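Local structure of 5-Carboxyvanillate Decarboxylase (4QRN) at residues R37-E42 and V331-D336; G262-A267 and V306-S311. The protein is a manganese-bound amidohydrolase-family enzyme that probably decarboxylates 5-carboxyvanillate, here complexed with a nitro-substituted inhibitor. All blocks are in the same frame, centred on the assembly; numbering follows the deposited sequence.

Contact 1 (R37-E42 and V331-D336); sequences RIATEE and VMYAMD. With MN (manganese (II) ion), chain E; 1DF (4-hydroxy-3-methoxy-5-nitrobenzoic acid), chain F.
Thr40 grips Tyr333 at the seam where the first and last strands of a TIM barrel, the (β/α)8 fold of the amidohydrolase superfamily, come together. Tyr333 O accepts twice from this residue. Thr40 N meets it in the carbonyl plane, on a lone pair, at 3.3 Å, while Thr40 OG1 gives Tyr333 O a shorter bond of 2.8 Å from above that plane. With chi1 at 60°, OG1 sits between the backbone N and the carbonyl carbon of Thr40, where Ala334 CB also packs against it.

Equally close-knit is the buried carboxylate of Glu42, folded back by a bend at chi2. Its OE2 takes Met335 N at 2.9 Å and Asp336 N at 3.2 Å on the syn side, and Glu41 N on the anti side; OE1 serves Tyr337 N. With alanine in place of Glu42, these four amides would probably be left without their carboxylate acceptor, and the loop that carries Asp336 would be likely to shift.

Packing is looser at the other end, where Ala39 CB only rests 4.0 Å from Tyr333 CE2 and Ile38 turns its side chain away to helix 356-370.

Towards the inhibitor the contact becomes a metal site. Glu41 and Asp336 run side by side, their carboxylate planes 83° apart, and Glu41 OE2 lies 2.9 Å from Asp336 OD1 because both bind manganese. His210 and the inhibitor's O3 and O11 also bind the metal. Tyr208 holds Glu41 OE1, and His263 holds Asp336 OD2. The remaining ligand is a water 2.2 Å from manganese, which donates to Glu41 O at 3.1 Å.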
ATOM      1  N   ARG A  37      -3.709 -13.211  26.398  1.00  6.56           N
ATOM      2  CA  ARG A  37      -3.920 -12.825  25.009  1.00  6.70           C
ATOM      3  C   ARG A  37      -4.947 -11.693  24.994  1.00  6.76           C
ATOM      4  O   ARG A  37      -6.127 -11.928  25.284  1.00  7.10           O
ATOM      5  CB  ARG A  37      -4.382 -13.992  24.157  1.00  7.22           C
ATOM      6  CG  ARG A  37      -3.418 -15.179  24.174  1.00  7.59           C
ATOM      7  CD  ARG A  37      -3.802 -16.212  23.141  1.00  7.43           C
ATOM      8  NE  ARG A  37      -3.070 -17.469  23.236  1.00  7.62           N
ATOM      9  CZ  ARG A  37      -3.369 -18.451  24.079  1.00  7.41           C
ATOM     10  NH1 ARG A  37      -4.379 -18.322  24.939  1.00  7.56           N
ATOM     11  NH2 ARG A  37      -2.654 -19.575  24.035  1.00  8.51           N
ATOM     12  N   ILE A  38      -4.487 -10.484  24.675  1.00  6.52           N
ATOM     13  CA  ILE A  38      -5.342  -9.302  24.600  1.00  7.10           C
ATOM     14  C   ILE A  38      -5.480  -8.928  23.125  1.00  6.69           C
ATOM     15  O   ILE A  38      -4.487  -8.556  22.480  1.00  7.41           O
ATOM     16  CB  ILE A  38      -4.770  -8.135  25.423  1.00  7.53           C
ATOM     17  CG1 ILE A  38      -4.602  -8.578  26.900  1.00  7.99           C
ATOM     18  CG2 ILE A  38      -5.669  -6.910  25.272  1.00  8.04           C
ATOM     19  CD1 ILE A  38      -4.046  -7.509  27.829  1.00  8.82           C
ATOM     20  N   ALA A  39      -6.688  -9.069  22.584  1.00  6.52           N
ATOM     21  CA  ALA A  39      -6.945  -8.805  21.178  1.00  6.79           C
ATOM     22  C   ALA A  39      -7.402  -7.352  21.027  1.00  6.73           C
ATOM     23  O   ALA A  39      -8.406  -6.962  21.603  1.00  7.19           O
ATOM     24  CB  ALA A  39      -8.004  -9.765  20.673  1.00  7.46           C
ATOM     25  N   THR A  40      -6.652  -6.563  20.253  1.00  7.19           N
ATOM     26  CA  THR A  40      -6.820  -5.116  20.263  1.00  7.71           C
ATOM     27  C   THR A  40      -7.564  -4.491  19.071  1.00  7.74           C
ATOM     28  O   THR A  40      -7.575  -3.260  18.982  1.00  9.46           O
ATOM     29  CB  THR A  40      -5.461  -4.430  20.405  1.00  7.56           C
ATOM     30  OG1 THR A  40      -4.619  -4.787  19.299  1.00  7.68           O
ATOM     31  CG2 THR A  40      -4.778  -4.797  21.721  1.00  8.15           C
ATOM     32  N   GLU A  41      -8.228  -5.281  18.212  1.00  7.62           N
ATOM     33  CA  GLU A  41      -9.005  -4.689  17.123  1.00  7.67           C
ATOM     34  C   GLU A  41     -10.246  -5.536  16.822  1.00  8.00           C
ATOM     35  O   GLU A  41     -10.367  -6.146  15.766  1.00  9.29           O
ATOM     36  CB  GLU A  41      -8.187  -4.490  15.848  1.00  7.86           C
ATOM     37  CG  GLU A  41      -8.905  -3.538  14.851  1.00  8.44           C
ATOM     38  CD  GLU A  41      -8.367  -3.641  13.438  1.00  8.18           C
ATOM     39  OE1 GLU A  41      -7.191  -3.306  13.236  1.00  8.18           O
ATOM     40  OE2 GLU A  41      -9.108  -4.053  12.504  1.00  9.90           O
ATOM     41  N   GLU A  42     -11.190  -5.546  17.752  1.00  7.05           N
ATOM     42  CA  GLU A  42     -12.302  -6.506  17.737  1.00  7.06           C
ATOM     43  C   GLU A  42     -13.599  -5.736  17.530  1.00  6.94           C
ATOM     44  O   GLU A  42     -13.795  -4.671  18.097  1.00  8.76           O
ATOM     45  CB  GLU A  42     -12.278  -7.305  19.043  1.00  7.87           C
ATOM     46  CG  GLU A  42     -10.849  -7.744  19.431  1.00  7.89           C
ATOM     47  CD  GLU A  42     -10.127  -8.495  18.315  1.00  7.37           C
ATOM     48  OE1 GLU A  42     -10.712  -9.469  17.798  1.00  7.78           O
ATOM     49  OE2 GLU A  42      -8.975  -8.093  17.933  1.00  8.60           O
ATOM     50  N   VAL A 331       4.221  -2.779  18.928  1.00  6.71           N
ATOM     51  CA  VAL A 331       3.497  -3.713  18.065  1.00  6.66           C
ATOM     52  C   VAL A 331       2.695  -4.656  18.959  1.00  6.27           C
ATOM     53  O   VAL A 331       3.260  -5.304  19.851  1.00  6.71           O
ATOM     54  CB  VAL A 331       4.471  -4.504  17.163  1.00  7.70           C
ATOM     55  CG1 VAL A 331       3.719  -5.490  16.284  1.00  8.66           C
ATOM     56  CG2 VAL A 331       5.329  -3.546  16.347  1.00  8.62           C
ATOM     57  N   MET A 332       1.388  -4.748  18.699  1.00  6.41           N
ATOM     58  CA  MET A 332       0.436  -5.476  19.538  1.00  6.55           C
ATOM     59  C   MET A 332      -0.329  -6.507  18.733  1.00  6.18           C
ATOM     60  O   MET A 332      -0.628  -6.312  17.551  1.00  6.64           O
ATOM     61  CB  MET A 332      -0.585  -4.463  20.118  1.00  7.05           C
ATOM     62  CG  MET A 332       0.035  -3.530  21.136  1.00  8.45           C
ATOM     63  SD  MET A 332      -1.073  -2.198  21.638  1.00  9.04           S
ATOM     64  CE  MET A 332      -0.949  -1.102  20.217  1.00 13.56           C
ATOM     65  N   TYR A 333      -0.722  -7.567  19.418  1.00  6.02           N
ATOM     66  CA  TYR A 333      -1.600  -8.569  18.864  1.00  6.04           C
ATOM     67  C   TYR A 333      -3.029  -8.043  18.709  1.00  6.22           C
ATOM     68  O   TYR A 333      -3.559  -7.363  19.590  1.00  6.42           O
ATOM     69  CB  TYR A 333      -1.616  -9.793  19.792  1.00  6.61           C
ATOM     70  CG  TYR A 333      -2.635 -10.837  19.370  1.00  6.55           C
ATOM     71  CD1 TYR A 333      -2.440 -11.602  18.219  1.00  6.92           C
ATOM     72  CD2 TYR A 333      -3.807 -11.026  20.082  1.00  7.20           C
ATOM     73  CE1 TYR A 333      -3.395 -12.519  17.803  1.00  7.56           C
ATOM     74  CE2 TYR A 333      -4.761 -11.927  19.672  1.00  7.99           C
ATOM     75  CZ  TYR A 333      -4.566 -12.668  18.522  1.00  8.16           C
ATOM     76  OH  TYR A 333      -5.553 -13.554  18.149  1.00  8.70           O
ATOM     77  N   ALA A 334      -3.661  -8.418  17.593  1.00  6.21           N
ATOM     78  CA  ALA A 334      -5.097  -8.216  17.388  1.00  6.36           C
ATOM     79  C   ALA A 334      -5.597  -9.358  16.531  1.00  6.81           C
ATOM     80  O   ALA A 334      -4.877  -9.863  15.661  1.00  7.74           O
ATOM     81  CB  ALA A 334      -5.392  -6.892  16.692  1.00  7.20           C
ATOM     82  N   MET A 335      -6.853  -9.741  16.768  1.00  7.48           N
ATOM     83  CA  MET A 335      -7.479 -10.813  16.010  1.00  7.79           C
ATOM     84  C   MET A 335      -8.322 -10.319  14.806  1.00  7.77           C
ATOM     85  O   MET A 335      -8.376 -10.993  13.784  1.00  8.63           O
ATOM     86  CB  MET A 335      -8.335 -11.664  16.951  1.00  8.44           C
ATOM     87  CG  MET A 335      -9.115 -12.746  16.249  1.00  8.75           C
ATOM     88  SD  MET A 335     -10.066 -13.791  17.354  1.00  9.60           S
ATOM     89  CE  MET A 335      -8.852 -15.017  17.825  1.00  9.72           C
ATOM     90  N   ASP A 336      -9.011  -9.180  14.948  0.70  7.84           N
ATOM     91  CA  ASP A 336      -9.981  -8.731  13.940  0.70  8.10           C
ATOM     92  C   ASP A 336     -11.208  -9.658  13.969  0.70  7.30           C
ATOM     93  O   ASP A 336     -11.856  -9.880  12.942  0.70  6.95           O
ATOM     94  CB  ASP A 336      -9.350  -8.606  12.520  0.70  8.30           C
ATOM     95  CG  ASP A 336      -9.605  -7.236  11.850  0.70  8.53           C
ATOM     96  OD1 ASP A 336     -10.602  -6.535  12.210  0.70  8.85           O
ATOM     97  OD2 ASP A 336      -8.792  -6.893  10.949  0.70  9.62           O
TER
HETATM   98 MN    MN E 401     -11.080  -4.532  11.780  0.73  7.98          MN
HETATM   99  C1  1DF F 402     -13.432  -6.623   7.135  0.91  7.13           C
HETATM  100  CO1 1DF F 402     -12.187  -6.626   7.699  0.91  7.49           C
HETATM  101  CO2 1DF F 402     -14.389  -5.687   7.586  0.91  7.25           C
HETATM  102  CM1 1DF F 402     -11.983  -5.723   8.795  0.91  7.35           C
HETATM  103  CM2 1DF F 402     -14.188  -4.943   8.731  0.91  7.21           C
HETATM  104  OM  1DF F 402     -15.100  -4.061   9.237  0.91  7.81           O
HETATM  105  CZ  1DF F 402     -13.004  -5.037   9.448  0.91  6.97           C
HETATM  106  CC  1DF F 402     -13.789  -7.522   6.010  0.91  7.68           C
HETATM  107  CV  1DF F 402     -16.210  -3.721   8.405  0.91  8.43           C
HETATM  108  O1  1DF F 402     -13.181  -8.669   5.935  0.91  8.13           O
HETATM  109  O2  1DF F 402     -14.656  -7.155   5.210  0.91  8.02           O
HETATM  110  O3  1DF F 402     -12.846  -4.484  10.615  0.91  7.96           O
HETATM  111  N   1DF F 402     -10.541  -5.383   9.054  0.91 10.98           N
HETATM  112  O11 1DF F 402     -10.212  -4.545   9.845  0.91 12.10           O
HETATM  113  O22 1DF F 402      -9.682  -5.899   8.286  0.91 12.55           O
HETATM  114  O   HOH W   1     -12.067  -4.626  13.733  1.00 10.09           O

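Contact 2 (G262-A267 and V306-S311); sequences GHMGEA and VLVTNS. With 1DF (4-hydroxy-3-methoxy-5-nitrobenzoic acid), chain F.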
ATOM      1  N   GLY A 262      -4.036  -0.816  12.520  1.00  6.45           N
ATOM      2  CA  GLY A 262      -3.960  -2.255  12.404  1.00  6.08           C
ATOM      3  C   GLY A 262      -3.215  -2.713  11.167  1.00  6.10           C
ATOM      4  O   GLY A 262      -2.478  -1.966  10.517  1.00  7.05           O
ATOM      5  N   HIS A 263      -3.377  -4.010  10.877  1.00  6.49           N
ATOM      6  CA  HIS A 263      -2.946  -4.584   9.609  1.00  6.86           C
ATOM      7  C   HIS A 263      -1.476  -4.282   9.357  1.00  6.71           C
ATOM      8  O   HIS A 263      -1.059  -3.984   8.241  1.00  7.31           O
ATOM      9  CB  HIS A 263      -3.886  -4.141   8.467  1.00  7.85           C
ATOM     10  CG  HIS A 263      -5.315  -4.182   8.904  1.00  8.36           C
ATOM     11  ND1 HIS A 263      -6.003  -3.043   9.254  1.00  9.51           N
ATOM     12  CD2 HIS A 263      -6.117  -5.228   9.238  1.00  9.36           C
ATOM     13  CE1 HIS A 263      -7.193  -3.386   9.723  1.00  9.88           C
ATOM     14  NE2 HIS A 263      -7.286  -4.705   9.727  1.00 10.24           N
ATOM     15  N   MET A 264      -0.681  -4.450  10.421  1.00  6.59           N
ATOM     16  CA  MET A 264       0.768  -4.315  10.336  1.00  6.91           C
ATOM     17  C   MET A 264       1.204  -2.930   9.884  1.00  7.03           C
ATOM     18  O   MET A 264       2.299  -2.749   9.332  1.00  8.14           O
ATOM     19  CB  MET A 264       1.384  -5.425   9.456  1.00  8.16           C
ATOM     20  CG  MET A 264       2.583  -6.146  10.065  1.00  8.98           C
ATOM     21  SD  MET A 264       2.096  -7.217  11.457  1.00  8.50           S
ATOM     22  CE  MET A 264       2.491  -6.210  12.857  1.00 10.41           C
ATOM     23  N   GLY A 265       0.403  -1.919  10.210  1.00  7.36           N
ATOM     24  CA  GLY A 265       0.789  -0.541   9.921  1.00  7.69           C
ATOM     25  C   GLY A 265       0.353  -0.053   8.552  1.00  6.85           C
ATOM     26  O   GLY A 265       0.832   0.987   8.101  1.00  7.34           O
ATOM     27  N   GLU A 266      -0.560  -0.786   7.908  1.00  7.26           N
ATOM     28  CA  GLU A 266      -1.133  -0.370   6.620  1.00  7.60           C
ATOM     29  C   GLU A 266      -0.006  -0.082   5.611  1.00  7.66           C
ATOM     30  O   GLU A 266      -0.029   0.894   4.871  1.00  8.68           O
ATOM     31  CB  GLU A 266      -2.088   0.824   6.781  1.00  8.58           C
ATOM     32  CG  GLU A 266      -3.124   0.654   7.925  1.00  9.05           C
ATOM     33  CD  GLU A 266      -4.193  -0.413   7.727  1.00  8.72           C
ATOM     34  OE1 GLU A 266      -4.156  -1.123   6.707  1.00  8.98           O
ATOM     35  OE2 GLU A 266      -5.084  -0.540   8.627  1.00  9.28           O
ATOM     36  N   ALA A 267       0.998  -0.957   5.639  1.00  7.96           N
ATOM     37  CA  ALA A 267       2.181  -0.944   4.777  1.00  8.49           C
ATOM     38  C   ALA A 267       3.192   0.143   5.085  1.00  7.11           C
ATOM     39  O   ALA A 267       4.290   0.099   4.529  1.00  7.18           O
ATOM     40  CB  ALA A 267       1.800  -0.915   3.250  1.00  9.94           C
ATOM     41  N   VAL A 306       3.220   6.561  16.726  1.00  7.07           N
ATOM     42  CA  VAL A 306       2.372   5.590  16.046  1.00  7.61           C
ATOM     43  C   VAL A 306       2.541   4.227  16.691  1.00  6.90           C
ATOM     44  O   VAL A 306       3.626   3.863  17.132  1.00  7.69           O
ATOM     45  CB  VAL A 306       2.695   5.543  14.538  1.00  7.63           C
ATOM     46  CG1 VAL A 306       1.819   4.515  13.812  1.00  8.51           C
ATOM     47  CG2 VAL A 306       2.513   6.940  13.930  1.00  8.70           C
ATOM     48  N   LEU A 307       1.446   3.490  16.778  1.00  7.20           N
ATOM     49  CA  LEU A 307       1.405   2.158  17.368  1.00  7.00           C
ATOM     50  C   LEU A 307       0.703   1.250  16.360  1.00  6.56           C
ATOM     51  O   LEU A 307      -0.195   1.702  15.642  1.00  7.38           O
ATOM     52  CB  LEU A 307       0.600   2.203  18.666  1.00  7.58           C
ATOM     53  CG  LEU A 307       1.210   3.090  19.763  1.00  7.92           C
ATOM     54  CD1 LEU A 307       0.182   3.356  20.846  1.00  8.82           C
ATOM     55  CD2 LEU A 307       2.497   2.462  20.360  1.00  7.91           C
ATOM     56  N   VAL A 308       1.121  -0.009  16.298  1.00  6.56           N
ATOM     57  CA  VAL A 308       0.614  -0.913  15.277  1.00  7.05           C
ATOM     58  C   VAL A 308       0.118  -2.196  15.889  1.00  6.61           C
ATOM     59  O   VAL A 308       0.689  -2.712  16.864  1.00  7.00           O
ATOM     60  CB  VAL A 308       1.742  -1.221  14.258  1.00  9.38           C
ATOM     61  CG1 VAL A 308       1.456  -2.451  13.408  1.00 10.82           C
ATOM     62  CG2 VAL A 308       2.000  -0.003  13.407  1.00  9.93           C
ATOM     63  N   THR A 309      -0.951  -2.728  15.313  1.00  6.61           N
ATOM     64  CA  THR A 309      -1.393  -4.079  15.640  1.00  6.33           C
ATOM     65  C   THR A 309      -1.226  -4.972  14.409  1.00  5.70           C
ATOM     66  O   THR A 309      -1.134  -4.496  13.285  1.00  7.01           O
ATOM     67  CB  THR A 309      -2.844  -4.151  16.146  1.00  7.06           C
ATOM     68  OG1 THR A 309      -3.743  -4.192  15.020  1.00  7.42           O
ATOM     69  CG2 THR A 309      -3.184  -2.995  17.082  1.00  7.96           C
ATOM     70  N   ASN A 310      -1.255  -6.288  14.637  1.00  6.18           N
ATOM     71  CA  ASN A 310      -1.171  -7.250  13.537  1.00  6.40           C
ATOM     72  C   ASN A 310      -2.525  -7.765  13.072  1.00  6.14           C
ATOM     73  O   ASN A 310      -2.591  -8.869  12.529  1.00  6.73           O
ATOM     74  CB  ASN A 310      -0.284  -8.450  13.889  1.00  6.79           C
ATOM     75  CG  ASN A 310      -1.020  -9.465  14.716  1.00  6.25           C
ATOM     76  OD1 ASN A 310      -1.660  -9.108  15.697  1.00  6.72           O
ATOM     77  ND2 ASN A 310      -0.928 -10.737  14.340  1.00  7.54           N
ATOM     78  N   SER A 311      -3.606  -7.002  13.247  1.00  6.57           N
ATOM     79  CA  SER A 311      -4.896  -7.497  12.789  1.00  6.42           C
ATOM     80  C   SER A 311      -4.815  -7.969  11.341  1.00  6.37           C
ATOM     81  O   SER A 311      -4.265  -7.279  10.490  1.00  7.25           O
ATOM     82  CB  SER A 311      -5.986  -6.436  12.942  1.00  7.33           C
ATOM     83  OG  SER A 311      -5.543  -5.223  12.357  1.00  7.36           O
TER
HETATM   84  C1  1DF F 402     -13.432  -6.623   7.135  0.91  7.13           C
HETATM   85  CO1 1DF F 402     -12.187  -6.626   7.699  0.91  7.49           C
HETATM   86  CO2 1DF F 402     -14.389  -5.687   7.586  0.91  7.25           C
HETATM   87  CM1 1DF F 402     -11.983  -5.723   8.795  0.91  7.35           C
HETATM   88  CM2 1DF F 402     -14.188  -4.943   8.731  0.91  7.21           C
HETATM   89  OM  1DF F 402     -15.100  -4.061   9.237  0.91  7.81           O
HETATM   90  CZ  1DF F 402     -13.004  -5.037   9.448  0.91  6.97           C
HETATM   91  CC  1DF F 402     -13.789  -7.522   6.010  0.91  7.68           C
HETATM   92  CV  1DF F 402     -16.210  -3.721   8.405  0.91  8.43           C
HETATM   93  O1  1DF F 402     -13.181  -8.669   5.935  0.91  8.13           O
HETATM   94  O2  1DF F 402     -14.656  -7.155   5.210  0.91  8.02           O
HETATM   95  O3  1DF F 402     -12.846  -4.484  10.615  0.91  7.96           O
HETATM   96  N   1DF F 402     -10.541  -5.383   9.054  0.91 10.98           N
HETATM   97  O11 1DF F 402     -10.212  -4.545   9.845  0.91 12.10           O
HETATM   98  O22 1DF F 402      -9.682  -5.899   8.286  0.91 12.55           O
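His263 and Met264 hang their backbone amides on the end of strand 306-309 and the loop that follows it. His263 N donates to Ser311 OG at 2.9 Å, and Met264 N reaches Thr309 O, also at 2.9 Å. On the strand side, Ser311 N turns back weakly to Thr309 OG1, an ST turn. Both hydroxyls have further partners, Glu41 for Ser311 and Tyr208 for Thr309.

Close backbone packing comes next. Gly262 CA lies 3.3 Å from Thr309 OG1, and a CB on that glycine would run into Ser311 OG. Gly265 takes backbone angles that suit glycine, and its N is touched by Val308 CG1 at 3.4 Å.

Residues 263-266 all have positive phi, forming a short left-handed helical turn just beyond strand 259-261, at the C-terminal ends of the TIM-barrel strands, where the inhibitor binds.

The apolar part belongs to Met264. Bent at chi2 (71°) and chi3, its chain doubles back and brings SD 3.6 Å from Asn310 CB, while CE touches Val308 CG1. Ile319 of helix 316-326 packs on both Met264 and Asn310.

Polar contacts of the imidazole come from three directions. Ser311 OG stands over one face, toward the rim; Glu266 OE2 accepts from His263 ND1 in the ring plane at 2.7 Å, a nearly straight bond that should fix the ring's rotation. At the far nitrogen, His263 NE2, which is also engaged with Asp336, bonds weakly to inhibitor O11 at 2.9 Å.

Overall arrangement
Both contacts are buried in the barrel core, about 10 Å apart between centres, and neighbouring strands 331-332 and 306-309 join them through a probable hydrogen bond from Met332 N to Val308 O. Contact 1 closes the barrel between its first and last strands and supplies two of the protein's metal ligands, so its chemistry is dominated by carboxylates. Contact 2 links two adjacent strand ends and relies on glycines, hydroxyls and one histidine, which meets the inhibitor without binding the metal. A probable hydrogen bond between Ser311 OG and Glu41 OE1, at 2.7 Å, also connects the two. Contact 2 faces the second subunit, whose Tyr270 bonds to Met264 O, whereas no other protein chain reaches contact 1.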